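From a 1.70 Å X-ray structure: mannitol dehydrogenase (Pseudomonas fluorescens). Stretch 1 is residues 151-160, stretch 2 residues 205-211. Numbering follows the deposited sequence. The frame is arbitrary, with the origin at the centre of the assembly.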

ATOM      1  N   GLN A 151      11.726  -9.543 -15.170  1.00 20.96           N
ATOM      2  CA  GLN A 151      10.672  -8.817 -15.849  1.00 20.19           C
ATOM      3  C   GLN A 151      11.209  -7.461 -16.354  1.00 18.94           C
ATOM      4  O   GLN A 151      10.735  -6.938 -17.377  1.00 17.52           O
ATOM      5  CB  GLN A 151       9.472  -8.651 -14.893  1.00 21.83           C
ATOM      6  CG  GLN A 151       9.775  -7.798 -13.667  1.00 26.15           C
ATOM      7  CD  GLN A 151      10.344  -8.554 -12.445  1.00 29.68           C
ATOM      8  OE1 GLN A 151      11.143  -9.497 -12.562  1.00 25.52           O
ATOM      9  NE2 GLN A 151       9.935  -8.097 -11.243  1.00 30.65           N
ATOM     10  N   ILE A 152      12.199  -6.888 -15.658  1.00 16.93           N
ATOM     11  CA  ILE A 152      12.802  -5.630 -16.111  1.00 17.40           C
ATOM     12  C   ILE A 152      13.655  -5.948 -17.354  1.00 18.95           C
ATOM     13  O   ILE A 152      13.616  -5.209 -18.339  1.00 17.79           O
ATOM     14  CB  ILE A 152      13.706  -4.970 -15.021  1.00 17.67           C
ATOM     15  CG1 ILE A 152      12.825  -4.531 -13.813  1.00 18.48           C
ATOM     16  CG2 ILE A 152      14.469  -3.750 -15.617  1.00 17.55           C
ATOM     17  CD1 ILE A 152      11.778  -3.493 -14.157  1.00 20.05           C
ATOM     18  N   GLN A 153      14.438  -7.022 -17.302  1.00 18.80           N
ATOM     19  CA  GLN A 153      15.224  -7.388 -18.500  1.00 20.87           C
ATOM     20  C   GLN A 153      14.285  -7.669 -19.679  1.00 19.61           C
ATOM     21  O   GLN A 153      14.624  -7.347 -20.844  1.00 18.32           O
ATOM     22  CB  GLN A 153      16.075  -8.643 -18.252  1.00 22.18           C
ATOM     23  CG  GLN A 153      17.335  -8.373 -17.444  1.00 26.37           C
ATOM     24  CD  GLN A 153      18.247  -7.358 -18.124  1.00 29.36           C
ATOM     25  OE1 GLN A 153      18.682  -7.562 -19.274  1.00 31.22           O
ATOM     26  NE2 GLN A 153      18.524  -6.248 -17.440  1.00 27.53           N
ATOM     27  N   HIS A 154      13.142  -8.297 -19.395  1.00 17.98           N
ATOM     28  CA  HIS A 154      12.169  -8.567 -20.450  1.00 18.04           C
ATOM     29  C   HIS A 154      11.736  -7.269 -21.128  1.00 17.69           C
ATOM     30  O   HIS A 154      11.754  -7.149 -22.366  1.00 17.88           O
ATOM     31  CB  HIS A 154      10.900  -9.285 -19.911  1.00 18.32           C
ATOM     32  CG  HIS A 154       9.797  -9.344 -20.922  1.00 17.66           C
ATOM     33  ND1 HIS A 154       8.963  -8.271 -21.182  1.00 16.80           N
ATOM     34  CD2 HIS A 154       9.464 -10.302 -21.819  1.00 19.48           C
ATOM     35  CE1 HIS A 154       8.163  -8.570 -22.192  1.00 16.89           C
ATOM     36  NE2 HIS A 154       8.448  -9.796 -22.596  1.00 20.07           N
ATOM     37  N   ASP A 155      11.368  -6.268 -20.330  1.00 14.93           N
ATOM     38  CA  ASP A 155      10.905  -5.017 -20.916  1.00 15.20           C
ATOM     39  C   ASP A 155      11.987  -4.250 -21.703  1.00 14.79           C
ATOM     40  O   ASP A 155      11.687  -3.565 -22.686  1.00 15.42           O
ATOM     41  CB  ASP A 155      10.275  -4.136 -19.819  1.00 15.18           C
ATOM     42  CG  ASP A 155       8.894  -4.610 -19.427  1.00 16.97           C
ATOM     43  OD1 ASP A 155       8.530  -5.752 -19.774  1.00 17.23           O
ATOM     44  OD2 ASP A 155       8.184  -3.829 -18.764  1.00 14.81           O
ATOM     45  N   LEU A 156      13.253  -4.379 -21.286  1.00 17.38           N
ATOM     46  CA  LEU A 156      14.321  -3.721 -22.005  1.00 18.03           C
ATOM     47  C   LEU A 156      14.489  -4.411 -23.366  1.00 18.63           C
ATOM     48  O   LEU A 156      14.701  -3.729 -24.364  1.00 19.84           O
ATOM     49  CB  LEU A 156      15.616  -3.775 -21.188  1.00 18.13           C
ATOM     50  CG  LEU A 156      15.509  -2.911 -19.904  1.00 19.44           C
ATOM     51  CD1 LEU A 156      16.733  -3.163 -19.025  1.00 20.97           C
ATOM     52  CD2 LEU A 156      15.411  -1.453 -20.261  1.00 20.90           C
ATOM     53  N   ALA A 157      14.307  -5.732 -23.397  1.00 18.98           N
ATOM     54  CA  ALA A 157      14.434  -6.521 -24.635  1.00 19.18           C
ATOM     55  C   ALA A 157      13.228  -6.439 -25.563  1.00 19.84           C
ATOM     56  O   ALA A 157      13.366  -6.650 -26.774  1.00 18.63           O
ATOM     57  CB  ALA A 157      14.714  -7.976 -24.303  1.00 20.24           C
ATOM     58  N   HIS A 158      12.052  -6.121 -25.015  1.00 17.11           N
ATOM     59  CA  HIS A 158      10.831  -6.019 -25.826  1.00 17.61           C
ATOM     60  C   HIS A 158      10.053  -4.806 -25.403  1.00 17.69           C
ATOM     61  O   HIS A 158       8.961  -4.934 -24.844  1.00 15.72           O
ATOM     62  CB  HIS A 158       9.974  -7.269 -25.636  1.00 18.26           C
ATOM     63  CG  HIS A 158      10.761  -8.533 -25.708  1.00 20.69           C
ATOM     64  ND1 HIS A 158      11.103  -9.122 -26.908  1.00 18.82           N
ATOM     65  CD2 HIS A 158      11.341  -9.287 -24.736  1.00 21.82           C
ATOM     66  CE1 HIS A 158      11.856 -10.184 -26.673  1.00 20.77           C
ATOM     67  NE2 HIS A 158      12.016 -10.309 -25.368  1.00 22.69           N
ATOM     68  N   PRO A 159      10.577  -3.612 -25.695  1.00 18.14           N
ATOM     69  CA  PRO A 159       9.892  -2.371 -25.308  1.00 17.59           C
ATOM     70  C   PRO A 159       8.498  -2.182 -25.849  1.00 18.97           C
ATOM     71  O   PRO A 159       7.724  -1.437 -25.266  1.00 17.71           O
ATOM     72  CB  PRO A 159      10.864  -1.267 -25.751  1.00 18.92           C
ATOM     73  CG  PRO A 159      11.568  -1.933 -26.968  1.00 21.53           C
ATOM     74  CD  PRO A 159      11.790  -3.338 -26.492  1.00 17.22           C
ATOM     75  N   SER A 160       8.156  -2.842 -26.957  1.00 16.85           N
ATOM     76  CA  SER A 160       6.807  -2.706 -27.503  1.00 16.91           C
ATOM     77  C   SER A 160       5.858  -3.780 -27.016  1.00 16.01           C
ATOM     78  O   SER A 160       4.705  -3.814 -27.451  1.00 17.66           O
ATOM     79  CB  SER A 160       6.818  -2.694 -29.048  1.00 18.97           C
ATOM     80  OG  SER A 160       7.526  -1.549 -29.494  1.00 19.51           O
ATOM     81  N   ALA A 205      15.898   5.604 -13.956  1.00 15.61           N
ATOM     82  CA  ALA A 205      16.942   4.572 -14.054  1.00 16.65           C
ATOM     83  C   ALA A 205      16.594   3.595 -15.178  1.00 18.41           C
ATOM     84  O   ALA A 205      17.451   3.179 -15.989  1.00 18.27           O
ATOM     85  CB  ALA A 205      17.068   3.828 -12.772  1.00 18.01           C
ATOM     86  N   PHE A 206      15.316   3.249 -15.252  1.00 16.71           N
ATOM     87  CA  PHE A 206      14.870   2.339 -16.296  1.00 17.02           C
ATOM     88  C   PHE A 206      15.025   2.994 -17.675  1.00 16.57           C
ATOM     89  O   PHE A 206      15.523   2.372 -18.599  1.00 19.09           O
ATOM     90  CB  PHE A 206      13.396   1.961 -16.062  1.00 16.34           C
ATOM     91  CG  PHE A 206      12.868   0.988 -17.074  1.00 15.10           C
ATOM     92  CD1 PHE A 206      13.027  -0.386 -16.891  1.00 14.63           C
ATOM     93  CD2 PHE A 206      12.206   1.451 -18.189  1.00 15.56           C
ATOM     94  CE1 PHE A 206      12.520  -1.289 -17.831  1.00 16.03           C
ATOM     95  CE2 PHE A 206      11.687   0.555 -19.137  1.00 17.29           C
ATOM     96  CZ  PHE A 206      11.846  -0.797 -18.954  1.00 17.26           C
ATOM     97  N   ALA A 207      14.592   4.236 -17.808  1.00 14.92           N
ATOM     98  CA  ALA A 207      14.675   4.943 -19.071  1.00 16.84           C
ATOM     99  C   ALA A 207      16.134   5.050 -19.534  1.00 18.68           C
ATOM    100  O   ALA A 207      16.419   4.928 -20.733  1.00 18.63           O
ATOM    101  CB  ALA A 207      14.052   6.326 -18.955  1.00 15.42           C
ATOM    102  N   ALA A 208      17.038   5.255 -18.574  1.00 18.75           N
ATOM    103  CA  ALA A 208      18.465   5.377 -18.869  1.00 20.79           C
ATOM    104  C   ALA A 208      19.028   4.102 -19.467  1.00 23.11           C
ATOM    105  O   ALA A 208      20.000   4.162 -20.249  1.00 22.97           O
ATOM    106  CB  ALA A 208      19.242   5.753 -17.602  1.00 19.14           C
ATOM    107  N   LEU A 209      18.464   2.949 -19.097  1.00 23.34           N
ATOM    108  CA  LEU A 209      18.923   1.687 -19.685  1.00 25.19           C
ATOM    109  C   LEU A 209      18.459   1.601 -21.159  1.00 27.19           C
ATOM    110  O   LEU A 209      18.951   0.771 -21.908  1.00 26.70           O
ATOM    111  CB  LEU A 209      18.410   0.488 -18.881  1.00 24.77           C
ATOM    112  CG  LEU A 209      19.015   0.420 -17.480  1.00 26.35           C
ATOM    113  CD1 LEU A 209      18.219  -0.558 -16.636  1.00 26.80           C
ATOM    114  CD2 LEU A 209      20.507   0.043 -17.589  1.00 27.12           C
ATOM    115  N   HIS A 210      17.508   2.447 -21.563  1.00 29.75           N
ATOM    116  CA  HIS A 210      17.054   2.521 -22.967  1.00 32.63           C
ATOM    117  C   HIS A 210      17.972   3.484 -23.716  1.00 33.30           C
ATOM    118  O   HIS A 210      18.770   3.069 -24.560  1.00 32.15           O
ATOM    119  CB  HIS A 210      15.634   3.043 -23.061  1.00 35.76           C
ATOM    120  CG  HIS A 210      14.607   1.974 -22.924  1.00 36.83           C
ATOM    121  ND1 HIS A 210      14.389   1.032 -23.904  1.00 38.52           N
ATOM    122  CD2 HIS A 210      13.763   1.671 -21.914  1.00 38.32           C
ATOM    123  CE1 HIS A 210      13.453   0.191 -23.505  1.00 39.59           C
ATOM    124  NE2 HIS A 210      13.054   0.557 -22.300  1.00 39.43           N
ATOM    125  N   ASN A 211      17.814   4.776 -23.456  1.00 32.96           N
ATOM    126  CA  ASN A 211      18.691   5.780 -24.057  1.00 33.99           C
ATOM    127  C   ASN A 211      18.647   7.045 -23.239  1.00 34.01           C
ATOM    128  O   ASN A 211      17.638   7.347 -22.591  1.00 34.01           O
ATOM    129  CB  ASN A 211      18.337   6.056 -25.533  1.00 34.42           C
ATOM    130  CG  ASN A 211      16.935   6.603 -25.721  1.00 33.34           C
ATOM    131  OD1 ASN A 211      16.704   7.797 -25.604  1.00 34.19           O
ATOM    132  ND2 ASN A 211      15.999   5.727 -26.035  1.00 35.12           N
TER
HETATM  133  O   HOH W   1      10.858  -0.922 -22.072  1.00 23.78           O

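The helix of stretch 1 (151-157) and the helix that begins before Ala205 run in broadly the same direction, with 42° between their N-to-C axes and a closest approach of 10.6 Å. That spacing leaves room for side chains between the backbones, and the nearest CA pairs confirm it: CA of Ile152 lies 8.2 Å from CA of Phe206, and CA of Leu156 lies 6.9 Å from CA of His210. The contact is modest, burying 323 Å² summed over both sides, and no hydrogen bond crosses it directly.

The principal bump is Leu156, which has the largest area covered by the opposing stretch, 85 Å². Its CA-to-CB bond points sideways, but with chi1 at m and chi2 at t the side chain brings CD2 into a hollow made by Phe206, Leu209 and His210. Two rings contribute their faces to this hollow. CD2 of Leu156 stands 4.1 Å from the centroid of the Phe206 ring, 25° off its normal, and 4.0 Å from the centroid of the His210 ring, 23° off its normal; both distances and angles fit CH-pi contacts. Between these residues in sequence, Leu209 adds an aliphatic surface, its CB 3.8 Å from CD2 of Leu156. One methyl group thus meets three residues of the second stretch.

Phe206 is the reciprocal projection. Its CA-to-CB bond is also sideways, yet the t rotamer carries the ring to the first helix, where Ile152, Asp155 and Leu156 surround part of it. Leu156 covers one face, whereas Ile152 and Asp155 lie at the edge, near the ring plane: CG2 of Ile152 is 3.8 Å from CE1 of Phe206, and CB of Asp155 is 3.8 Å from CZ of Phe206. Adjacent atoms of the ring edge thus meet different neighbours, CE1 an isoleucine methyl and CZ the CB of an acidic residue. The Asp155 carboxylate is engaged otherwise, since OD1 accepts a hydrogen bond from ND1 of His154 at 2.9 Å, with an N-H...acceptor angle of 167°, and both oxygens have partners elsewhere in the structure.

Beyond the end of the first helix, Pro159 extends the contact, its CA-to-CB bond directed toward the second stretch and its CB 3.7 Å from CE1 of His210. The same CE1 is 4.2 Å from the backbone O of Asp155, which lies at the ring edge. A water links the polar atoms here, donating to O of Asp155 at 2.8 Å and hydrogen-bonding to NE2 of His210 at 2.7 Å. It supplies a bridge between stretches otherwise joined by packing.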